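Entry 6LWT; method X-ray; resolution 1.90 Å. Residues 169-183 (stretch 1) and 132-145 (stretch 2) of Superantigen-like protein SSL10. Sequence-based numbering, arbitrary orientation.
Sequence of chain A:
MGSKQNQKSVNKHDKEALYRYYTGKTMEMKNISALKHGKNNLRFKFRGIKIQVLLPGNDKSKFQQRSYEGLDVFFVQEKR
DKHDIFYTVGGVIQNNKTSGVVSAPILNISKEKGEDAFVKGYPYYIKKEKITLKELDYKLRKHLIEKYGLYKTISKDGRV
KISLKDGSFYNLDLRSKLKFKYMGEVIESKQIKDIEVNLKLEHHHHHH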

# COMPACT_ATOMS: atom_id res chain seq x y z
N PHE A 169 -13.20 -8.03 -3.58
CA PHE A 169 -12.33 -7.20 -4.36
C PHE A 169 -12.16 -5.84 -3.74
O PHE A 169 -12.95 -5.40 -2.88
CB PHE A 169 -12.79 -7.09 -5.83
CG PHE A 169 -14.07 -6.32 -6.03
CD1 PHE A 169 -14.05 -4.94 -6.23
CD2 PHE A 169 -15.30 -6.97 -6.04
CE1 PHE A 169 -15.22 -4.23 -6.43
CE2 PHE A 169 -16.48 -6.27 -6.27
CZ PHE A 169 -16.45 -4.89 -6.43
N TYR A 170 -11.11 -5.17 -4.21
CA TYR A 170 -10.84 -3.78 -3.87
C TYR A 170 -10.65 -3.05 -5.19
O TYR A 170 -9.75 -3.41 -5.96
CB TYR A 170 -9.56 -3.66 -3.03
CG TYR A 170 -9.56 -4.49 -1.76
CD1 TYR A 170 -9.10 -5.80 -1.79
CD2 TYR A 170 -10.09 -4.00 -0.57
CE1 TYR A 170 -9.13 -6.60 -0.64
CE2 TYR A 170 -10.12 -4.79 0.58
CZ TYR A 170 -9.63 -6.09 0.54
OH TYR A 170 -9.64 -6.92 1.65
N ASN A 171 -11.45 -2.01 -5.44
CA ASN A 171 -11.25 -1.20 -6.63
C ASN A 171 -10.62 0.13 -6.20
O ASN A 171 -11.24 0.90 -5.47
CB ASN A 171 -12.57 -1.00 -7.36
CG ASN A 171 -12.39 -0.26 -8.66
OD1 ASN A 171 -11.76 -0.76 -9.58
ND2 ASN A 171 -12.88 0.99 -8.72
N LEU A 172 -9.38 0.35 -6.64
CA LEU A 172 -8.61 1.55 -6.29
C LEU A 172 -8.69 2.60 -7.38
O LEU A 172 -8.56 2.28 -8.58
CB LEU A 172 -7.15 1.19 -6.08
CG LEU A 172 -6.88 0.09 -5.08
CD1 LEU A 172 -5.43 -0.35 -5.14
CD2 LEU A 172 -7.22 0.57 -3.69
N ASP A 173 -8.91 3.84 -6.97
CA ASP A 173 -8.99 4.96 -7.90
C ASP A 173 -7.62 5.65 -7.97
O ASP A 173 -7.16 6.25 -7.01
CB ASP A 173 -10.05 5.94 -7.41
CG ASP A 173 -10.35 7.05 -8.42
OD1 ASP A 173 -9.67 7.18 -9.47
OD2 ASP A 173 -11.31 7.80 -8.12
N LEU A 174 -6.97 5.57 -9.13
CA LEU A 174 -5.66 6.20 -9.32
C LEU A 174 -5.72 7.74 -9.36
O LEU A 174 -4.69 8.37 -9.24
CB LEU A 174 -4.94 5.65 -10.56
CG LEU A 174 -4.70 4.13 -10.53
CD1 LEU A 174 -4.17 3.70 -11.88
CD2 LEU A 174 -3.76 3.77 -9.40
N ARG A 175 -6.91 8.32 -9.46
CA ARG A 175 -7.05 9.77 -9.42
C ARG A 175 -6.87 10.39 -8.03
O ARG A 175 -6.75 11.60 -7.92
CB ARG A 175 -8.39 10.21 -9.98
CG ARG A 175 -8.69 9.72 -11.40
CD ARG A 175 -10.13 10.04 -11.79
NE ARG A 175 -11.08 9.36 -10.90
CZ ARG A 175 -12.40 9.54 -10.92
NH1 ARG A 175 -12.96 10.36 -11.80
NH2 ARG A 175 -13.16 8.89 -10.05
N SER A 176 -6.85 9.58 -6.98
CA SER A 176 -6.53 10.09 -5.66
C SER A 176 -5.68 9.14 -4.83
O SER A 176 -5.50 7.95 -5.17
CB SER A 176 -7.81 10.45 -4.91
OG SER A 176 -8.70 9.37 -4.92
N LYS A 177 -5.19 9.68 -3.72
CA LYS A 177 -4.41 8.88 -2.78
C LYS A 177 -5.33 7.86 -2.12
O LYS A 177 -6.50 8.14 -1.90
CB LYS A 177 -3.75 9.76 -1.72
CG LYS A 177 -2.54 9.10 -1.07
CD LYS A 177 -2.21 9.58 0.35
CE LYS A 177 -1.48 10.90 0.39
NZ LYS A 177 -1.07 11.25 1.79
N LEU A 178 -4.82 6.67 -1.80
CA LEU A 178 -5.59 5.75 -0.96
C LEU A 178 -5.93 6.48 0.35
O LEU A 178 -5.08 7.16 0.89
CB LEU A 178 -4.80 4.49 -0.63
CG LEU A 178 -5.52 3.41 0.17
CD1 LEU A 178 -6.67 2.81 -0.62
CD2 LEU A 178 -4.55 2.31 0.55
N LYS A 179 -7.16 6.35 0.83
CA LYS A 179 -7.53 6.98 2.09
C LYS A 179 -6.91 6.30 3.29
O LYS A 179 -6.76 5.07 3.31
CB LYS A 179 -9.04 7.04 2.24
CG LYS A 179 -9.63 8.00 1.21
CD LYS A 179 -10.97 8.52 1.65
CE LYS A 179 -11.49 9.54 0.64
NZ LYS A 179 -12.96 9.55 0.72
N PHE A 180 -6.62 7.11 4.31
CA PHE A 180 -5.99 6.60 5.54
C PHE A 180 -6.80 5.48 6.16
O PHE A 180 -6.24 4.48 6.60
CB PHE A 180 -5.78 7.72 6.59
CG PHE A 180 -4.65 8.69 6.30
CD1 PHE A 180 -3.76 8.52 5.24
CD2 PHE A 180 -4.44 9.77 7.16
CE1 PHE A 180 -2.73 9.41 5.02
CE2 PHE A 180 -3.40 10.66 6.95
CZ PHE A 180 -2.54 10.49 5.88
N LYS A 181 -8.13 5.62 6.13
CA LYS A 181 -9.02 4.66 6.77
C LYS A 181 -8.89 3.22 6.23
O LYS A 181 -9.30 2.28 6.91
CB LYS A 181 -10.49 5.11 6.68
CG LYS A 181 -11.11 5.05 5.29
CD LYS A 181 -12.58 5.44 5.29
CE LYS A 181 -12.84 6.81 4.71
NZ LYS A 181 -14.14 6.84 3.98
N TYR A 182 -8.33 3.07 5.02
CA TYR A 182 -8.15 1.75 4.40
C TYR A 182 -6.73 1.19 4.48
O TYR A 182 -6.49 0.08 3.99
CB TYR A 182 -8.58 1.81 2.92
CG TYR A 182 -10.02 2.26 2.75
CD1 TYR A 182 -11.04 1.57 3.38
CD2 TYR A 182 -10.35 3.36 1.96
CE1 TYR A 182 -12.37 1.97 3.24
CE2 TYR A 182 -11.67 3.77 1.80
CZ TYR A 182 -12.68 3.08 2.46
OH TYR A 182 -14.00 3.46 2.35
N MET A 183 -5.81 1.91 5.11
CA MET A 183 -4.40 1.52 5.11
C MET A 183 -4.05 0.46 6.13
O MET A 183 -2.91 -0.01 6.16
CB MET A 183 -3.51 2.75 5.30
CG MET A 183 -3.48 3.63 4.07
SD MET A 183 -2.48 5.08 4.31
CE MET A 183 -2.54 5.77 2.69
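Stretch 2, residues 132-145: TLKELDYKLRKHLI

Stretch 2 is a helix from Leu 133 through Ile 145, running on beyond the stretch, and it lies on strand 169-173 and the loop that follows. The strand and helix axes cross at -49°, their N-to-C directions 49° apart, with a closest approach of 11.0 Å. Past the strand the chain doubles back through a type I turn, Asp 173 to Ser 176, so the loop runs down the helix: Leu 174 lies level with Arg 141, Leu 178 with Asp 137, and Met 183 with Lys 134, where Met 183 CA and Lys 134 CA are 4.6 Å apart.

The polar pattern to read here is a carbonyl at the end of the turn, Ser 176 O, met by an arginine that is also held by its own helix. Arg 141 gives NE (2.8 Å) and NH1 (2.9 Å) to Asp 137 OD1, one turn earlier, in a salt bridge. Arg 141 NH2 donates to Ser 176 O at 2.8 Å, near the guanidinium plane, and is also bonded elsewhere in the structure, while Arg 141 NH1 adds a weak bond to the same Ser 176 O at 3.3 Å. Leu 174 CD2 covers one face of the guanidinium. The remaining Asp 137 oxygen, OD2, is satisfied elsewhere in the structure, as is Lys 134 NZ, which nevertheless packs 3.4 Å from Met 183 SD.

Leu 133 is the apolar anchor. Its CD2 meets Tyr 170 CD2 at 4.0 Å, Tyr 182 CB at 4.2 Å and Leu 178 CD1 at 4.3 Å, and its CD1 reaches Leu 172 CD2 at 4.2 Å. Farther along, Leu 174 CD1 meets Leu 144 CD1 at 4.2 Å.

Some polar groups are settled within each segment. Thr 132 OG1 caps the helix by accepting from Glu 135 N at 3.1 Å. On the turn, Asp 173 OD1 accepts Arg 175 N at 3.0 Å, and Asp 173 OD2 pairs with Arg 175 NH2 at 2.9 Å in a salt bridge.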

# COMPACT_ATOMS: atom_id res chain seq x y z
N THR A 132 -0.79 -5.71 3.65
CA THR A 132 -1.80 -4.68 3.79
C THR A 132 -2.23 -4.16 2.42
O THR A 132 -1.43 -4.12 1.46
CB THR A 132 -1.35 -3.50 4.68
OG1 THR A 132 -0.14 -2.91 4.16
CG2 THR A 132 -1.13 -3.99 6.11
N LEU A 133 -3.47 -3.71 2.35
CA LEU A 133 -3.91 -2.93 1.18
C LEU A 133 -3.03 -1.72 0.94
O LEU A 133 -2.77 -1.37 -0.21
CB LEU A 133 -5.39 -2.55 1.28
CG LEU A 133 -5.95 -1.77 0.08
CD1 LEU A 133 -5.94 -2.58 -1.21
CD2 LEU A 133 -7.36 -1.29 0.37
N LYS A 134 -2.52 -1.10 2.01
CA LYS A 134 -1.56 -0.01 1.90
C LYS A 134 -0.32 -0.37 1.07
O LYS A 134 0.06 0.37 0.15
CB LYS A 134 -1.10 0.39 3.30
CG LYS A 134 -0.08 1.50 3.31
CD LYS A 134 0.61 1.59 4.66
CE LYS A 134 1.49 2.82 4.72
NZ LYS A 134 0.72 4.07 4.57
N GLU A 135 0.31 -1.49 1.42
CA GLU A 135 1.55 -1.90 0.75
C GLU A 135 1.27 -2.33 -0.69
O GLU A 135 2.05 -2.01 -1.60
CB GLU A 135 2.21 -3.06 1.52
CG GLU A 135 3.54 -3.48 0.92
CD GLU A 135 4.28 -4.56 1.69
OE1 GLU A 135 4.01 -4.78 2.89
OE2 GLU A 135 5.16 -5.19 1.09
N LEU A 136 0.17 -3.04 -0.90
CA LEU A 136 -0.20 -3.49 -2.23
C LEU A 136 -0.52 -2.29 -3.13
O LEU A 136 -0.00 -2.18 -4.23
CB LEU A 136 -1.37 -4.47 -2.18
CG LEU A 136 -1.69 -5.20 -3.49
CD1 LEU A 136 -0.46 -5.79 -4.17
CD2 LEU A 136 -2.72 -6.27 -3.20
N ASP A 137 -1.32 -1.36 -2.61
CA ASP A 137 -1.62 -0.12 -3.31
C ASP A 137 -0.34 0.62 -3.71
O ASP A 137 -0.14 0.93 -4.89
CB ASP A 137 -2.50 0.78 -2.44
CG ASP A 137 -2.68 2.17 -3.02
OD1 ASP A 137 -3.39 2.32 -4.05
OD2 ASP A 137 -2.13 3.14 -2.42
N TYR A 138 0.51 0.86 -2.73
CA TYR A 138 1.75 1.61 -2.96
C TYR A 138 2.65 0.94 -4.00
O TYR A 138 3.10 1.60 -4.94
CB TYR A 138 2.53 1.81 -1.67
CG TYR A 138 3.64 2.82 -1.83
CD1 TYR A 138 4.88 2.46 -2.37
CD2 TYR A 138 3.45 4.15 -1.46
CE1 TYR A 138 5.88 3.40 -2.53
CE2 TYR A 138 4.45 5.09 -1.61
CZ TYR A 138 5.66 4.71 -2.14
OH TYR A 138 6.64 5.66 -2.28
N LYS A 139 2.92 -0.34 -3.81
CA LYS A 139 3.84 -1.02 -4.69
C LYS A 139 3.27 -1.19 -6.11
O LYS A 139 4.03 -1.12 -7.07
CB LYS A 139 4.25 -2.37 -4.14
CG LYS A 139 5.20 -2.24 -2.97
CD LYS A 139 5.62 -3.60 -2.48
CE LYS A 139 6.79 -3.46 -1.52
NZ LYS A 139 7.26 -4.79 -1.10
N LEU A 140 1.96 -1.42 -6.22
CA LEU A 140 1.32 -1.45 -7.53
C LEU A 140 1.45 -0.08 -8.24
O LEU A 140 1.79 -0.03 -9.43
CB LEU A 140 -0.14 -1.88 -7.44
CG LEU A 140 -0.36 -3.39 -7.25
CD1 LEU A 140 -1.81 -3.69 -6.87
CD2 LEU A 140 0.05 -4.13 -8.51
N ARG A 141 1.23 1.02 -7.52
CA ARG A 141 1.37 2.32 -8.16
C ARG A 141 2.79 2.63 -8.56
O ARG A 141 3.02 3.13 -9.67
CB ARG A 141 0.78 3.45 -7.32
CG ARG A 141 -0.70 3.25 -7.11
CD ARG A 141 -1.39 4.53 -6.68
NE ARG A 141 -2.60 4.27 -5.88
CZ ARG A 141 -3.61 5.13 -5.74
NH1 ARG A 141 -4.62 4.81 -4.94
NH2 ARG A 141 -3.61 6.32 -6.36
N LYS A 142 3.75 2.30 -7.70
CA LYS A 142 5.16 2.49 -8.04
C LYS A 142 5.56 1.71 -9.29
O LYS A 142 6.27 2.23 -10.16
CB LYS A 142 6.07 2.11 -6.87
CG LYS A 142 7.52 2.57 -7.05
CD LYS A 142 8.35 2.24 -5.83
CE LYS A 142 8.74 0.77 -5.82
NZ LYS A 142 9.79 0.45 -4.80
N HIS A 143 5.09 0.46 -9.36
CA HIS A 143 5.23 -0.37 -10.58
C HIS A 143 4.67 0.32 -11.82
O HIS A 143 5.36 0.37 -12.86
CB HIS A 143 4.57 -1.74 -10.35
CG HIS A 143 4.70 -2.68 -11.51
ND1 HIS A 143 3.67 -2.91 -12.39
CD2 HIS A 143 5.74 -3.43 -11.93
CE1 HIS A 143 4.07 -3.77 -13.31
NE2 HIS A 143 5.32 -4.11 -13.06
N LEU A 144 3.47 0.89 -11.72
CA LEU A 144 2.85 1.55 -12.86
C LEU A 144 3.55 2.87 -13.19
O LEU A 144 3.61 3.25 -14.36
CB LEU A 144 1.38 1.80 -12.61
CG LEU A 144 0.49 0.57 -12.38
CD1 LEU A 144 -0.88 1.04 -11.96
CD2 LEU A 144 0.41 -0.32 -13.60
N ILE A 145 4.07 3.55 -12.18
CA ILE A 145 4.85 4.79 -12.40
C ILE A 145 6.12 4.46 -13.18
O ILE A 145 6.39 5.07 -14.22
CB ILE A 145 5.21 5.49 -11.06
CG1 ILE A 145 3.96 6.11 -10.43
CG2 ILE A 145 6.26 6.59 -11.31
CD1 ILE A 145 4.07 6.40 -8.95